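PDB 3JQQ: ferredoxin--NADP reductase, apicoplast from Plasmodium falciparum, which transfers electrons between ferredoxin and NADP(H) through a bound FAD, and may serve the terminal step of isoprenoid precursor biosynthesis in the apicoplast. Local coordinates for residues Y36-H42 with E112-I118; N172-T178 with C279-G285. The protein carries 1 engineered substitution. One frame throughout, in Å; residues are numbered along the deposited sequence.

Contact 1: Y36-H42 with E112-I118; sequences YHLEINH and ENLSVAI. With FAD (flavin-adenine dinucleotide), chain I.
Glu39 and Asn113 meet near the end where strand 36-41 finishes, and they illustrate how a polar side chain can finish what backbone pairing begins. With CG anti to its own carbonyl carbon (chi1 -60°), Asn113 carries its amide across to the facing strand, between Glu39 and Asn41. Its CB rests 3.3 Å from Ile40 O and also touches Glu39 CG. At the tip the two branches part: OD1 lies against the backbone of the facing strand, 3.1 Å from Asn41 CA, while ND2 donates to Glu39 OE2 at 2.7 Å. The carboxylate is met on its anti side, slightly out of its plane, and the two flat groups are turned 54° apart. Glu39 reaches this point as an extended chain, crossing Asn113 at about a right angle.

Between the backbones, Tyr36 and Ile118 form an antiparallel hydrogen-bonded pair through both N-H groups, and Ile40 and Leu114 form another; in between, Leu38 N donates to Val116 O, whereas the return bond from Val116 N to Leu38 O is weak. On one face Leu38 meets Ile118, and Ile40 lies side by side with Leu114. Beyond the strand end, Leu114 CD2 sits 3.6 Å from His42 CD2. A water accepts from His42 N and donates to Glu112 O; its oxygen sits 3.2 Å above the His42 ring plane, over the centre. On the face of His37, Glu39, Ser115 and Ala117, His37 CE1 approaches Ser115 CB at 3.5 Å, while His37 ND1 is hydrogen-bonded to Tyr225 OH.

Toward the start of strand 36-41, Ala117 O accepts a 2.8 Å hydrogen bond from FAD N3. The arrangement belongs to the antiparallel beta-barrel of the FAD-binding domain in ferredoxin–NADP reductases, where a strand supplies part of the flavin site.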
loop_
_atom_site.group_PDB
_atom_site.type_symbol
_atom_site.label_atom_id
_atom_site.label_comp_id
_atom_site.label_asym_id
_atom_site.label_seq_id
_atom_site.Cartn_x
_atom_site.Cartn_y
_atom_site.Cartn_z
ATOM N N TYR B 36 5.389 -3.937 15.943
ATOM C CA TYR B 36 6.266 -3.691 17.073
ATOM C C TYR B 36 6.388 -2.206 17.385
ATOM O O TYR B 36 6.580 -1.377 16.493
ATOM C CB TYR B 36 7.645 -4.329 16.841
ATOM C CG TYR B 36 7.594 -5.839 16.871
ATOM C CD1 TYR B 36 7.525 -6.579 15.696
ATOM C CD2 TYR B 36 7.578 -6.528 18.079
ATOM C CE1 TYR B 36 7.457 -7.964 15.723
ATOM C CE2 TYR B 36 7.511 -7.913 18.116
ATOM C CZ TYR B 36 7.449 -8.622 16.933
ATOM O OH TYR B 36 7.382 -9.996 16.958
ATOM N N HIS B 37 6.240 -1.886 18.665
ATOM C CA HIS B 37 6.483 -0.549 19.177
ATOM C C HIS B 37 7.941 -0.469 19.608
ATOM O O HIS B 37 8.373 -1.215 20.488
ATOM C CB HIS B 37 5.558 -0.282 20.367
ATOM C CG HIS B 37 5.969 0.880 21.219
ATOM N ND1 HIS B 37 5.637 2.182 20.912
ATOM C CD2 HIS B 37 6.658 0.933 22.384
ATOM C CE1 HIS B 37 6.111 2.988 21.846
ATOM N NE2 HIS B 37 6.735 2.255 22.751
ATOM N N LEU B 38 8.704 0.417 18.975
ATOM C CA LEU B 38 10.116 0.574 19.306
ATOM C C LEU B 38 10.339 1.812 20.162
ATOM O O LEU B 38 9.952 2.913 19.777
ATOM C CB LEU B 38 10.965 0.690 18.034
ATOM C CG LEU B 38 10.969 -0.448 17.011
ATOM C CD1 LEU B 38 11.842 -0.088 15.818
ATOM C CD2 LEU B 38 11.449 -1.748 17.647
ATOM N N GLU B 39 10.960 1.638 21.325
ATOM C CA GLU B 39 11.453 2.786 22.072
ATOM C C GLU B 39 12.903 3.015 21.667
ATOM O O GLU B 39 13.723 2.097 21.720
ATOM C CB GLU B 39 11.319 2.591 23.589
ATOM C CG GLU B 39 11.354 3.914 24.363
ATOM C CD GLU B 39 11.122 3.755 25.857
ATOM O OE1 GLU B 39 10.362 2.847 26.259
ATOM O OE2 GLU B 39 11.696 4.554 26.631
ATOM N N ILE B 40 13.210 4.237 21.242
ATOM C CA ILE B 40 14.520 4.545 20.680
ATOM C C ILE B 40 15.216 5.698 21.400
ATOM O O ILE B 40 14.661 6.785 21.539
ATOM C CB ILE B 40 14.418 4.859 19.179
ATOM C CG1 ILE B 40 14.018 3.602 18.399
ATOM C CG2 ILE B 40 15.741 5.414 18.659
ATOM C CD1 ILE B 40 13.835 3.829 16.917
ATOM N N ASN B 41 16.442 5.439 21.865
ATOM C CA ASN B 41 17.262 6.458 22.513
ATOM C C ASN B 41 18.146 7.153 21.486
ATOM O O ASN B 41 19.011 6.531 20.868
ATOM C CB ASN B 41 18.110 5.842 23.629
ATOM C CG ASN B 41 18.828 6.887 24.474
ATOM O OD1 ASN B 41 19.522 7.767 23.956
ATOM N ND2 ASN B 41 18.675 6.795 25.795
ATOM N N HIS B 42 17.912 8.442 21.310
ATOM C CA HIS B 42 18.625 9.225 20.313
ATOM C C HIS B 42 19.480 10.290 21.011
ATOM O O HIS B 42 20.022 11.187 20.364
ATOM C CB HIS B 42 17.622 9.882 19.367
ATOM C CG HIS B 42 16.583 10.700 20.071
ATOM N ND1 HIS B 42 16.769 12.036 20.377
ATOM C CD2 HIS B 42 15.350 10.374 20.547
ATOM C CE1 HIS B 42 15.692 12.497 21.002
ATOM N NE2 HIS B 42 14.821 11.511 21.121
ATOM N N GLU B 112 12.164 11.713 26.685
ATOM C CA GLU B 112 13.578 11.458 26.453
ATOM C C GLU B 112 13.750 10.649 25.171
ATOM O O GLU B 112 14.444 11.066 24.251
ATOM C CB GLU B 112 14.196 10.732 27.653
ATOM C CG GLU B 112 15.717 10.725 27.671
ATOM C CD GLU B 112 16.286 10.379 29.037
ATOM O OE1 GLU B 112 17.419 9.855 29.095
ATOM O OE2 GLU B 112 15.602 10.631 30.055
ATOM N N ASN B 113 13.095 9.493 25.121
ATOM C CA ASN B 113 13.134 8.617 23.948
ATOM C C ASN B 113 11.993 8.882 22.973
ATOM O O ASN B 113 11.002 9.522 23.333
ATOM C CB ASN B 113 13.085 7.151 24.387
ATOM C CG ASN B 113 14.255 6.771 25.271
ATOM O OD1 ASN B 113 15.405 7.085 24.968
ATOM N ND2 ASN B 113 13.966 6.082 26.368
ATOM N N LEU B 114 12.134 8.392 21.742
ATOM C CA LEU B 114 11.068 8.513 20.746
ATOM C C LEU B 114 10.414 7.163 20.434
ATOM O O LEU B 114 11.023 6.108 20.617
ATOM C CB LEU B 114 11.576 9.194 19.466
ATOM C CG LEU B 114 12.589 8.460 18.579
ATOM C CD1 LEU B 114 11.897 7.427 17.703
ATOM C CD2 LEU B 114 13.361 9.452 17.723
ATOM N N SER B 115 9.166 7.213 19.968
ATOM C CA SER B 115 8.381 6.012 19.685
ATOM C C SER B 115 8.126 5.842 18.194
ATOM O O SER B 115 8.107 6.811 17.439
ATOM C CB SER B 115 7.026 6.072 20.395
ATOM O OG SER B 115 7.162 6.447 21.750
ATOM N N VAL B 116 7.905 4.598 17.791
ATOM C CA VAL B 116 7.563 4.257 16.423
ATOM C C VAL B 116 6.852 2.909 16.441
ATOM O O VAL B 116 7.225 2.021 17.209
ATOM C CB VAL B 116 8.823 4.175 15.538
ATOM C CG1 VAL B 116 8.740 2.983 14.596
ATOM C CG2 VAL B 116 9.024 5.481 14.771
ATOM N N ALA B 117 5.812 2.766 15.625
ATOM C CA ALA B 117 5.096 1.498 15.519
ATOM C C ALA B 117 5.200 0.955 14.103
ATOM O O ALA B 117 4.764 1.600 13.145
ATOM C CB ALA B 117 3.644 1.664 15.925
ATOM N N ILE B 118 5.775 -0.235 13.978
ATOM C CA ILE B 118 6.086 -0.803 12.673
ATOM C C ILE B 118 5.380 -2.130 12.442
ATOM O O ILE B 118 5.606 -3.104 13.159
ATOM C CB ILE B 118 7.605 -1.001 12.501
ATOM C CG1 ILE B 118 8.332 0.336 12.640
ATOM C CG2 ILE B 118 7.916 -1.644 11.153
ATOM C CD1 ILE B 118 9.826 0.230 12.488
HETATM P PA FAD I . 9.192 -3.471 1.210
HETATM O O1A FAD I . 9.552 -2.063 0.801
HETATM O O2A FAD I . 10.399 -4.376 1.150
HETATM O O5B FAD I . 7.984 -4.027 0.295
HETATM C C5B FAD I . 6.716 -3.407 0.323
HETATM C C4B FAD I . 5.605 -4.453 0.374
HETATM O O4B FAD I . 5.745 -5.386 -0.684
HETATM C C3B FAD I . 5.651 -5.245 1.667
HETATM O O3B FAD I . 4.330 -5.523 2.065
HETATM C C2B FAD I . 6.340 -6.538 1.279
HETATM O O2B FAD I . 5.847 -7.621 2.034
HETATM C C1B FAD I . 6.003 -6.691 -0.194
HETATM N N9A FAD I . 7.108 -7.296 -0.961
HETATM C C8A FAD I . 8.412 -6.878 -1.006
HETATM N N7A FAD I . 9.097 -7.700 -1.838
HETATM C C5A FAD I . 8.246 -8.629 -2.324
HETATM C C6A FAD I . 8.421 -9.693 -3.202
HETATM N N6A FAD I . 9.635 -9.994 -3.659
HETATM N N1A FAD I . 7.341 -10.490 -3.519
HETATM C C2A FAD I . 6.105 -10.227 -2.968
HETATM N N3A FAD I . 5.941 -9.171 -2.097
HETATM C C4A FAD I . 6.996 -8.384 -1.781
HETATM N N1 FAD I . 4.708 1.940 8.224
HETATM C C2 FAD I . 4.574 1.509 9.525
HETATM O O2 FAD I . 4.610 0.302 9.765
HETATM N N3 FAD I . 4.399 2.424 10.545
HETATM C C4 FAD I . 4.354 3.773 10.267
HETATM O O4 FAD I . 4.196 4.586 11.176
HETATM C C4X FAD I . 4.488 4.210 8.956
HETATM N N5 FAD I . 4.446 5.559 8.673
HETATM C C5X FAD I . 4.580 5.977 7.367
HETATM C C6 FAD I . 4.536 7.338 7.084
HETATM C C7 FAD I . 4.672 7.778 5.776
HETATM C C7M FAD I . 4.624 9.249 5.474
HETATM C C8 FAD I . 4.853 6.847 4.752
HETATM C C8M FAD I . 4.998 7.300 3.325
HETATM C C9 FAD I . 4.894 5.489 5.038
HETATM C C9A FAD I . 4.758 5.044 6.343
HETATM N N10 FAD I . 4.811 3.687 6.620
HETATM C C10 FAD I . 4.666 3.282 7.932
HETATM C "C1'" FAD I . 5.181 2.671 5.558
HETATM C "C2'" FAD I . 6.628 2.179 5.708
HETATM O "O2'" FAD I . 7.504 3.239 5.414
HETATM C "C3'" FAD I . 7.042 1.019 4.789
HETATM O "O3'" FAD I . 6.540 1.208 3.484
HETATM C "C4'" FAD I . 6.637 -0.360 5.308
HETATM O "O4'" FAD I . 7.333 -0.618 6.506
HETATM C "C5'" FAD I . 7.008 -1.442 4.298
HETATM O "O5'" FAD I . 8.405 -1.396 4.128
HETATM P P FAD I . 9.277 -2.733 3.912
HETATM O O1P FAD I . 10.686 -2.355 3.521
HETATM O O2P FAD I . 9.270 -3.610 5.143
HETATM O O3P FAD I . 8.548 -3.476 2.685
HETATM O O HOH W 1 16.854 10.065 23.424
#

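Contact 2: N172-T178 with C279-G285. With A2P (adenosine-2'-5'-diphosphate), chain J.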
loop_
_atom_site.group_PDB
_atom_site.type_symbol
_atom_site.label_atom_id
_atom_site.label_comp_id
_atom_site.label_asym_id
_atom_site.label_seq_id
_atom_site.Cartn_x
_atom_site.Cartn_y
_atom_site.Cartn_z
ATOM N N ASN B 172 -10.255 22.437 18.417
ATOM C CA ASN B 172 -10.874 21.129 18.298
ATOM C C ASN B 172 -10.308 20.355 17.116
ATOM O O ASN B 172 -9.801 20.953 16.170
ATOM C CB ASN B 172 -12.388 21.268 18.170
ATOM C CG ASN B 172 -12.980 22.170 19.235
ATOM O OD1 ASN B 172 -12.806 21.938 20.426
ATOM N ND2 ASN B 172 -13.686 23.210 18.806
ATOM N N PHE B 173 -10.398 19.033 17.162
ATOM C CA PHE B 173 -9.835 18.190 16.105
ATOM C C PHE B 173 -10.755 17.049 15.687
ATOM O O PHE B 173 -11.569 16.562 16.475
ATOM C CB PHE B 173 -8.504 17.578 16.554
ATOM C CG PHE B 173 -7.442 18.587 16.898
ATOM C CD1 PHE B 173 -7.180 18.915 18.217
ATOM C CD2 PHE B 173 -6.689 19.187 15.902
ATOM C CE1 PHE B 173 -6.196 19.831 18.539
ATOM C CE2 PHE B 173 -5.701 20.101 16.221
ATOM C CZ PHE B 173 -5.456 20.429 17.537
ATOM N N ILE B 174 -10.606 16.632 14.434
ATOM C CA ILE B 174 -11.110 15.349 13.968
ATOM C C ILE B 174 -9.923 14.576 13.403
ATOM O O ILE B 174 -9.326 14.986 12.409
ATOM C CB ILE B 174 -12.171 15.506 12.871
ATOM C CG1 ILE B 174 -13.428 16.177 13.430
ATOM C CG2 ILE B 174 -12.515 14.155 12.255
ATOM C CD1 ILE B 174 -14.428 16.583 12.362
ATOM N N PHE B 175 -9.563 13.472 14.052
ATOM C CA PHE B 175 -8.486 12.621 13.559
ATOM C C PHE B 175 -9.070 11.377 12.900
ATOM O O PHE B 175 -9.901 10.688 13.490
ATOM C CB PHE B 175 -7.544 12.193 14.691
ATOM C CG PHE B 175 -6.904 13.338 15.430
ATOM C CD1 PHE B 175 -6.724 13.271 16.803
ATOM C CD2 PHE B 175 -6.476 14.472 14.761
ATOM C CE1 PHE B 175 -6.132 14.311 17.495
ATOM C CE2 PHE B 175 -5.884 15.518 15.449
ATOM C CZ PHE B 175 -5.711 15.437 16.817
ATOM N N ILE B 176 -8.634 11.090 11.679
ATOM C CA ILE B 176 -9.089 9.898 10.969
ATOM C C ILE B 176 -7.896 8.995 10.658
ATOM O O ILE B 176 -6.904 9.444 10.090
ATOM C CB ILE B 176 -9.850 10.273 9.680
ATOM C CG1 ILE B 176 -11.120 11.054 10.030
ATOM C CG2 ILE B 176 -10.191 9.030 8.878
ATOM C CD1 ILE B 176 -11.786 11.716 8.841
ATOM N N ALA B 177 -7.988 7.725 11.045
ATOM C CA ALA B 177 -6.847 6.821 10.925
ATOM C C ALA B 177 -7.204 5.397 10.504
ATOM O O ALA B 177 -8.330 4.935 10.701
ATOM C CB ALA B 177 -6.056 6.795 12.233
ATOM N N THR B 178 -6.226 4.717 9.913
ATOM C CA THR B 178 -6.287 3.279 9.695
ATOM C C THR B 178 -4.944 2.667 10.078
ATOM O O THR B 178 -3.892 3.239 9.798
ATOM C CB THR B 178 -6.599 2.915 8.223
ATOM O OG1 THR B 178 -5.559 3.411 7.369
ATOM C CG2 THR B 178 -7.935 3.509 7.794
ATOM N N CYS B 279 -13.206 22.580 13.616
ATOM C CA CYS B 279 -12.267 21.469 13.778
ATOM C C CYS B 279 -11.169 21.438 12.723
ATOM O O CYS B 279 -11.425 21.653 11.538
ATOM C CB CYS B 279 -13.010 20.130 13.752
ATOM S SG CYS B 279 -13.859 19.696 15.281
ATOM N N GLU B 280 -9.946 21.163 13.166
ATOM C CA GLU B 280 -8.874 20.791 12.256
ATOM C C GLU B 280 -9.069 19.324 11.895
ATOM O O GLU B 280 -9.185 18.472 12.776
ATOM C CB GLU B 280 -7.505 20.997 12.906
ATOM C CG GLU B 280 -7.078 22.457 13.019
ATOM C CD GLU B 280 -6.717 23.064 11.674
ATOM O OE1 GLU B 280 -6.140 22.343 10.824
ATOM O OE2 GLU B 280 -7.008 24.260 11.467
ATOM N N LEU B 281 -9.117 19.035 10.600
ATOM C CA LEU B 281 -9.383 17.684 10.127
ATOM C C LEU B 281 -8.103 17.007 9.653
ATOM O O LEU B 281 -7.370 17.551 8.829
ATOM C CB LEU B 281 -10.417 17.716 8.999
ATOM C CG LEU B 281 -10.800 16.390 8.341
ATOM C CD1 LEU B 281 -11.358 15.419 9.368
ATOM C CD2 LEU B 281 -11.805 16.626 7.223
ATOM N N TYR B 282 -7.838 15.818 10.183
ATOM C CA TYR B 282 -6.645 15.065 9.816
ATOM C C TYR B 282 -7.012 13.700 9.259
ATOM O O TYR B 282 -7.913 13.034 9.765
ATOM C CB TYR B 282 -5.729 14.888 11.027
ATOM C CG TYR B 282 -5.012 16.148 11.443
ATOM C CD1 TYR B 282 -5.682 17.163 12.110
ATOM C CD2 TYR B 282 -3.660 16.319 11.175
ATOM C CE1 TYR B 282 -5.031 18.315 12.492
ATOM C CE2 TYR B 282 -2.999 17.470 11.553
ATOM C CZ TYR B 282 -3.689 18.464 12.211
ATOM O OH TYR B 282 -3.038 19.611 12.595
ATOM N N ILE B 283 -6.302 13.282 8.220
ATOM C CA ILE B 283 -6.508 11.967 7.633
ATOM C C ILE B 283 -5.166 11.278 7.415
ATOM O O ILE B 283 -4.334 11.756 6.643
ATOM C CB ILE B 283 -7.265 12.061 6.299
ATOM C CG1 ILE B 283 -8.677 12.610 6.531
ATOM C CG2 ILE B 283 -7.315 10.699 5.621
ATOM C CD1 ILE B 283 -9.377 13.068 5.263
ATOM N N CYS B 284 -4.956 10.170 8.107
ATOM C CA CYS B 284 -3.706 9.425 7.998
ATOM C C CYS B 284 -3.954 7.935 7.810
ATOM O O CYS B 284 -4.584 7.287 8.649
ATOM C CB CYS B 284 -2.827 9.652 9.228
ATOM S SG CYS B 284 -1.179 8.926 9.083
ATOM N N GLY B 285 -3.471 7.388 6.702
ATOM C CA GLY B 285 -3.749 6.001 6.387
ATOM C C GLY B 285 -3.898 5.785 4.895
ATOM O O GLY B 285 -3.231 6.436 4.090
HETATM P P1 A2P J . -9.030 -4.970 5.617
HETATM O O1P A2P J . -10.170 -5.073 4.633
HETATM O O2P A2P J . -7.670 -4.864 4.970
HETATM O O3P A2P J . -9.109 -5.954 6.759
HETATM P P2 A2P J . -3.642 -2.291 7.390
HETATM O O4P A2P J . -2.993 -1.018 7.878
HETATM O O5P A2P J . -3.321 -2.650 5.956
HETATM O O6P A2P J . -3.551 -3.440 8.365
HETATM O "O5'" A2P J . -5.212 -1.936 7.354
HETATM C "C5'" A2P J . -5.786 -1.129 8.381
HETATM C "C4'" A2P J . -7.303 -1.159 8.256
HETATM O "O4'" A2P J . -7.712 -0.403 7.110
HETATM C "C3'" A2P J . -7.818 -2.577 8.053
HETATM O "O3'" A2P J . -8.999 -2.746 8.843
HETATM C "C2'" A2P J . -8.186 -2.644 6.587
HETATM O "O2'" A2P J . -9.260 -3.546 6.333
HETATM C "C1'" A2P J . -8.638 -1.209 6.377
HETATM N N9 A2P J . -8.778 -0.869 4.939
HETATM C C8 A2P J . -8.426 -1.641 3.892
HETATM N N7 A2P J . -8.719 -1.028 2.716
HETATM C C5 A2P J . -9.282 0.161 3.011
HETATM C C6 A2P J . -9.829 1.310 2.250
HETATM N N6 A2P J . -9.834 1.315 0.897
HETATM N N1 A2P J . -10.324 2.357 2.950
HETATM C C2 A2P J . -10.325 2.373 4.294
HETATM N N3 A2P J . -9.846 1.368 5.046
HETATM C C4 A2P J . -9.323 0.256 4.475
#
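Tyr282 N donates to Ile174 O at 2.8 Å, one rung of the ladder between two parallel strands. Each strand alternately gives and takes, from Glu280 N on Asn172 O to Cys284 N on Ile176 O, and the series tapers off in a weak bond from Thr178 N to Cys284 O. CA-H groups add to it, as where Ala177 CA lies 3.2 Å from Cys284 O.

Aromatic contacts gather on one face of the sheet. Phe175 turns its edge to the face of Tyr282 in an offset edge-to-face pair, with centroids 5.5 Å apart and planes at 75°. Phe173 lies alongside the same tyrosine, its CD2 3.9 Å from Tyr282 CE1. The tyrosine hydroxyl is hydrogen-bonded to Asn161 O, which would help fix the ring's position.

Aliphatic packing fills the other face. Leu281, with CG anti to the backbone N (chi1 178°), brings CD1 to 3.4 Å from Ile174 CG2, a tight fit, and the same methyl touches Ile176 CD1. Ile176 and Ile283 lie side by side, and helix 289-298 covers this region through Ile289 and Leu297.

At the C-terminal end, Thr178 OG1 sits 3.3 Å from Gly285 CA and is hydrogen-bonded to the backbone N of the engineered Lys286. Thr178 CB lies 3.7 Å from A2P O4', so the nucleotide is found beside the C-terminal end of this strand, as is characteristic of the Rossmann-like NADP-binding domain.

After strand 16-25 the chain lays down strand 35-41 beside it, then passes through strands 53-56 and 101-104 before strand 114-123 returns next to 35-41; contact 1 thereby closes a loop within the antiparallel FAD-binding sheet. After helix 137-144 and strand 150-157 the chain enters the parallel sheet at 172-178. Two more strands and several helices follow before 279-285 comes back next to that first strand, and contact 2 closes the second loop. The loops run in series, neither nested nor crossed. Each contact joins strands within its own domain, flavin-binding or nucleotide-binding; the two do not touch, their nearest atoms being about 9 Å apart.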